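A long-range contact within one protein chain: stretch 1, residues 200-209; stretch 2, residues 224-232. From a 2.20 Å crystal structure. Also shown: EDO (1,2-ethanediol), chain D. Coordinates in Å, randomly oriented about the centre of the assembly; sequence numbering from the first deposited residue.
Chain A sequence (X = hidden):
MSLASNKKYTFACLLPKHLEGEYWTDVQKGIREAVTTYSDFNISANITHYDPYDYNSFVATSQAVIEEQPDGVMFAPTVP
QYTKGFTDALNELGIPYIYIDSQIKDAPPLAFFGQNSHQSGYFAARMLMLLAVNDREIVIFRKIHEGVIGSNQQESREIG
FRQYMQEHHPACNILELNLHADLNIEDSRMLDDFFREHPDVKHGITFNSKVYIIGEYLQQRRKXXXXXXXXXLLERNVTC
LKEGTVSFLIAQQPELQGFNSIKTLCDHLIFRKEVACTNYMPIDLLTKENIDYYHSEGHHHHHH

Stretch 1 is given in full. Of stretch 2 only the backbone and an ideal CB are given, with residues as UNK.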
# COMPACT_ATOMS: atom_id res chain seq x y z
N ASP A 200 -10.16 -11.73 29.62
CA ASP A 200 -9.16 -10.67 29.59
C ASP A 200 -8.49 -10.39 28.24
O ASP A 200 -8.08 -9.26 27.99
CB ASP A 200 -8.09 -10.96 30.65
CG ASP A 200 -8.53 -10.57 32.05
OD1 ASP A 200 -9.75 -10.58 32.32
OD2 ASP A 200 -7.65 -10.27 32.88
N VAL A 201 -8.35 -11.41 27.39
CA VAL A 201 -7.71 -11.21 26.09
C VAL A 201 -8.40 -10.07 25.32
O VAL A 201 -9.62 -10.06 25.16
CB VAL A 201 -7.75 -12.52 25.25
CG1 VAL A 201 -9.18 -12.93 24.99
CG2 VAL A 201 -7.01 -12.33 23.93
N LYS A 202 -7.61 -9.10 24.86
CA LYS A 202 -8.16 -7.94 24.15
C LYS A 202 -7.71 -7.77 22.69
O LYS A 202 -8.32 -7.01 21.93
CB LYS A 202 -7.84 -6.66 24.93
CG LYS A 202 -8.33 -6.71 26.37
CD LYS A 202 -7.75 -5.59 27.22
CE LYS A 202 -8.55 -4.31 27.10
NZ LYS A 202 -8.65 -3.84 25.69
N HIS A 203 -6.65 -8.47 22.29
CA HIS A 203 -6.17 -8.36 20.92
C HIS A 203 -5.94 -9.71 20.25
O HIS A 203 -5.48 -10.66 20.90
CB HIS A 203 -4.90 -7.51 20.88
CG HIS A 203 -5.14 -6.09 21.27
ND1 HIS A 203 -4.73 -5.56 22.47
CD2 HIS A 203 -5.79 -5.09 20.62
CE1 HIS A 203 -5.11 -4.30 22.55
NE2 HIS A 203 -5.76 -3.99 21.45
N GLY A 204 -6.25 -9.80 18.96
CA GLY A 204 -6.08 -11.05 18.24
C GLY A 204 -5.69 -10.88 16.79
O GLY A 204 -5.65 -9.76 16.28
N ILE A 205 -5.42 -11.99 16.12
CA ILE A 205 -5.01 -11.97 14.72
C ILE A 205 -5.30 -13.31 14.05
O ILE A 205 -5.31 -14.35 14.71
CB ILE A 205 -3.48 -11.68 14.62
CG1 ILE A 205 -3.03 -11.66 13.16
CG2 ILE A 205 -2.68 -12.76 15.38
CD1 ILE A 205 -1.59 -11.19 12.99
N THR A 206 -5.55 -13.27 12.75
CA THR A 206 -5.79 -14.47 11.95
C THR A 206 -4.93 -14.36 10.69
O THR A 206 -4.67 -13.25 10.20
CB THR A 206 -7.27 -14.63 11.54
OG1 THR A 206 -7.45 -15.92 10.95
CG2 THR A 206 -7.68 -13.57 10.53
N PHE A 207 -4.50 -15.49 10.14
CA PHE A 207 -3.67 -15.46 8.94
C PHE A 207 -4.39 -15.94 7.70
O PHE A 207 -3.82 -15.98 6.62
CB PHE A 207 -2.39 -16.28 9.17
CG PHE A 207 -1.54 -15.75 10.27
CD1 PHE A 207 -0.90 -14.52 10.13
CD2 PHE A 207 -1.44 -16.43 11.47
CE1 PHE A 207 -0.17 -13.98 11.19
CE2 PHE A 207 -0.72 -15.91 12.53
CZ PHE A 207 -0.08 -14.68 12.40
N ASN A 208 -5.65 -16.34 7.86
CA ASN A 208 -6.42 -16.76 6.70
C ASN A 208 -7.13 -15.47 6.30
O ASN A 208 -6.91 -14.44 6.94
CB ASN A 208 -7.40 -17.89 7.05
CG ASN A 208 -8.32 -17.57 8.21
OD1 ASN A 208 -9.13 -16.63 8.14
ND2 ASN A 208 -8.22 -18.35 9.27
N SER A 209 -7.96 -15.50 5.27
CA SER A 209 -8.61 -14.27 4.84
C SER A 209 -10.06 -14.09 5.27
O SER A 209 -10.75 -13.22 4.75
CB SER A 209 -8.52 -14.16 3.31
OG SER A 209 -9.06 -15.31 2.69
N UNK A 224 -16.96 -4.56 22.10
CA UNK A 224 -16.07 -3.55 21.54
C UNK A 224 -14.75 -3.46 22.29
O UNK A 224 -13.96 -2.54 22.06
CB UNK A 224 -16.76 -2.18 21.55
N UNK A 225 -14.50 -4.42 23.18
CA UNK A 225 -13.27 -4.43 23.95
C UNK A 225 -12.29 -5.46 23.39
O UNK A 225 -11.56 -6.12 24.14
CB UNK A 225 -13.57 -4.72 25.42
N UNK A 226 -12.27 -5.59 22.07
CA UNK A 226 -11.39 -6.53 21.39
C UNK A 226 -11.21 -6.08 19.94
O UNK A 226 -12.19 -5.72 19.28
CB UNK A 226 -11.95 -7.95 21.46
N UNK A 227 -9.97 -6.09 19.45
CA UNK A 227 -9.68 -5.69 18.08
C UNK A 227 -8.86 -6.75 17.33
O UNK A 227 -7.93 -7.35 17.88
CB UNK A 227 -8.93 -4.35 18.08
N UNK A 228 -9.21 -6.97 16.06
CA UNK A 228 -8.52 -7.94 15.22
C UNK A 228 -7.59 -7.31 14.20
O UNK A 228 -7.69 -6.13 13.86
CB UNK A 228 -9.55 -8.81 14.49
N UNK A 229 -6.69 -8.14 13.70
CA UNK A 229 -5.79 -7.79 12.62
C UNK A 229 -6.08 -8.95 11.67
O UNK A 229 -6.05 -10.11 12.06
CB UNK A 229 -4.32 -7.66 13.03
N UNK A 230 -6.41 -8.62 10.43
CA UNK A 230 -6.73 -9.66 9.48
C UNK A 230 -6.04 -9.48 8.15
O UNK A 230 -5.25 -8.56 7.96
CB UNK A 230 -8.24 -9.72 9.27
N UNK A 231 -6.36 -10.38 7.23
CA UNK A 231 -5.79 -10.35 5.90
C UNK A 231 -6.82 -10.21 4.78
O UNK A 231 -7.95 -10.70 4.88
CB UNK A 231 -4.97 -11.62 5.68
N UNK A 232 -6.41 -9.51 3.73
CA UNK A 232 -7.21 -9.34 2.53
C UNK A 232 -8.45 -8.47 2.58
O UNK A 232 -9.15 -8.38 3.60
CB UNK A 232 -7.65 -10.73 2.06
C1 EDO D . -3.79 -14.74 2.17
O1 EDO D . -4.70 -14.80 3.27
C2 EDO D . -3.91 -16.00 1.30
O2 EDO D . -5.14 -15.97 0.57

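The middles of the two stretches pair as parallel strands, so the backbone ladder sets the register and the side chains fill what it leaves.

Position 224 has nothing of stretch 1 within reach of its CB, so almost any soluble residue would serve; it is Ser 224.

At 225 the CB lies 5.0 Å from Lys 202 NZ, a positive charge that an acid could meet. An acid or a polar amide would suit. Asp 225 answers with a salt bridge, OD1 to Lys 202 NZ at 3.5 Å, a weak hydrogen bond at that length. A water lies within hydrogen-bonding distance of Val 201 O (2.7 Å) and Asp 225 O (3.0 Å), between the two backbones.

Position 226 has its CB sideways, 3.8 Å from Lys 202 O. Ahead lie the Val 201 side chain and Gly 204, whose bare CA leaves room; a long apolar or aromatic group is invited. Phe 226 (chi1 t) lays one ring face against Lys 202 O and His 203 CA, and its CE1 meets Val 201 CG2 at 3.6 Å. A CB on Gly 204 would come within 2.9 Å of Phe 226 CZ, so the ring, as placed, uses the space that Gly 204 leaves.

The strand pairing is anchored at 227, whose N donates to Lys 202 O (3.1 Å) and whose O accepts from Gly 204 N (3.2 Å). Its CB shares a sheet face with His 203 and sits 4.1 Å from His 203 CD2, favouring something small, polar or not. The residue is Ser 227, chi1 p; its OG lies at the imidazole edge, too close in the model to be read as a designed contact.

At 228 the CB turns to the face where Gly 204 offers no side chain. Stretch 1 sets little preference, so many side chains would do; Leu 228 loses little surface to it.

Position 229 returns to the His 203 face, its CB 4.2 Å from Ile 205 CG1, so a branched aliphatic is natural. Ile 229 packs CG2 against Ile 205 CD1 at 3.9 Å, while its O accepts from Thr 206 N (3.3 Å).

At 230 a CB would stand 4.1 Å from Thr 206 CG2, so a small side chain could be tolerated; the residue is Gly 230.

Position 231 points its CB toward stretch 1, 3.6 Å from Asn 208 O, with the Phe 207 ring beyond: a site for a flat, large group. Tyr 231 brings CE2 to 3.7 Å from Phe 207 CD1, with Thr 206 O at its ring edge.

At 232 phi is positive (70°), which glycine, asparagine or aspartate bear best. Asp 232 OD2 accepts a hydrogen bond from ethanediol O1 (2.8 Å).

Stretch 2 (224-232) SDFSLIGYD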
# COMPACT_ATOMS: atom_id res chain seq x y z
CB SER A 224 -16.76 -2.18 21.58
OG SER A 224 -16.89 -1.72 22.91
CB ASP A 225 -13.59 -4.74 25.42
CG ASP A 225 -12.42 -4.45 26.33
OD1 ASP A 225 -12.00 -3.27 26.40
OD2 ASP A 225 -11.91 -5.40 26.96
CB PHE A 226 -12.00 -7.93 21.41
CG PHE A 226 -11.04 -9.03 21.07
CD1 PHE A 226 -10.32 -9.66 22.08
CD2 PHE A 226 -10.84 -9.43 19.76
CE1 PHE A 226 -9.42 -10.69 21.78
CE2 PHE A 226 -9.94 -10.47 19.44
CZ PHE A 226 -9.23 -11.09 20.46
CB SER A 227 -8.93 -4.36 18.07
OG SER A 227 -7.68 -4.48 18.72
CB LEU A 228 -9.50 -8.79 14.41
CG LEU A 228 -10.52 -9.83 14.88
CD1 LEU A 228 -9.99 -10.56 16.10
CD2 LEU A 228 -11.83 -9.15 15.16
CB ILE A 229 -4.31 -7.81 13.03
CG1 ILE A 229 -3.98 -6.52 13.78
CG2 ILE A 229 -3.41 -7.93 11.78
CD1 ILE A 229 -2.49 -6.30 13.98
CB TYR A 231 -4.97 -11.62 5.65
CG TYR A 231 -3.56 -11.57 6.19
CD1 TYR A 231 -2.47 -11.39 5.34
CD2 TYR A 231 -3.31 -11.73 7.55
CE1 TYR A 231 -1.16 -11.38 5.84
CE2 TYR A 231 -2.02 -11.73 8.05
CZ TYR A 231 -0.95 -11.56 7.19
OH TYR A 231 0.34 -11.60 7.72
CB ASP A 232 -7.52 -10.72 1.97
CG ASP A 232 -6.27 -11.56 1.80
OD1 ASP A 232 -5.31 -11.10 1.13
OD2 ASP A 232 -6.22 -12.67 2.35
O HOH W 1 -11.60 -8.42 26.13
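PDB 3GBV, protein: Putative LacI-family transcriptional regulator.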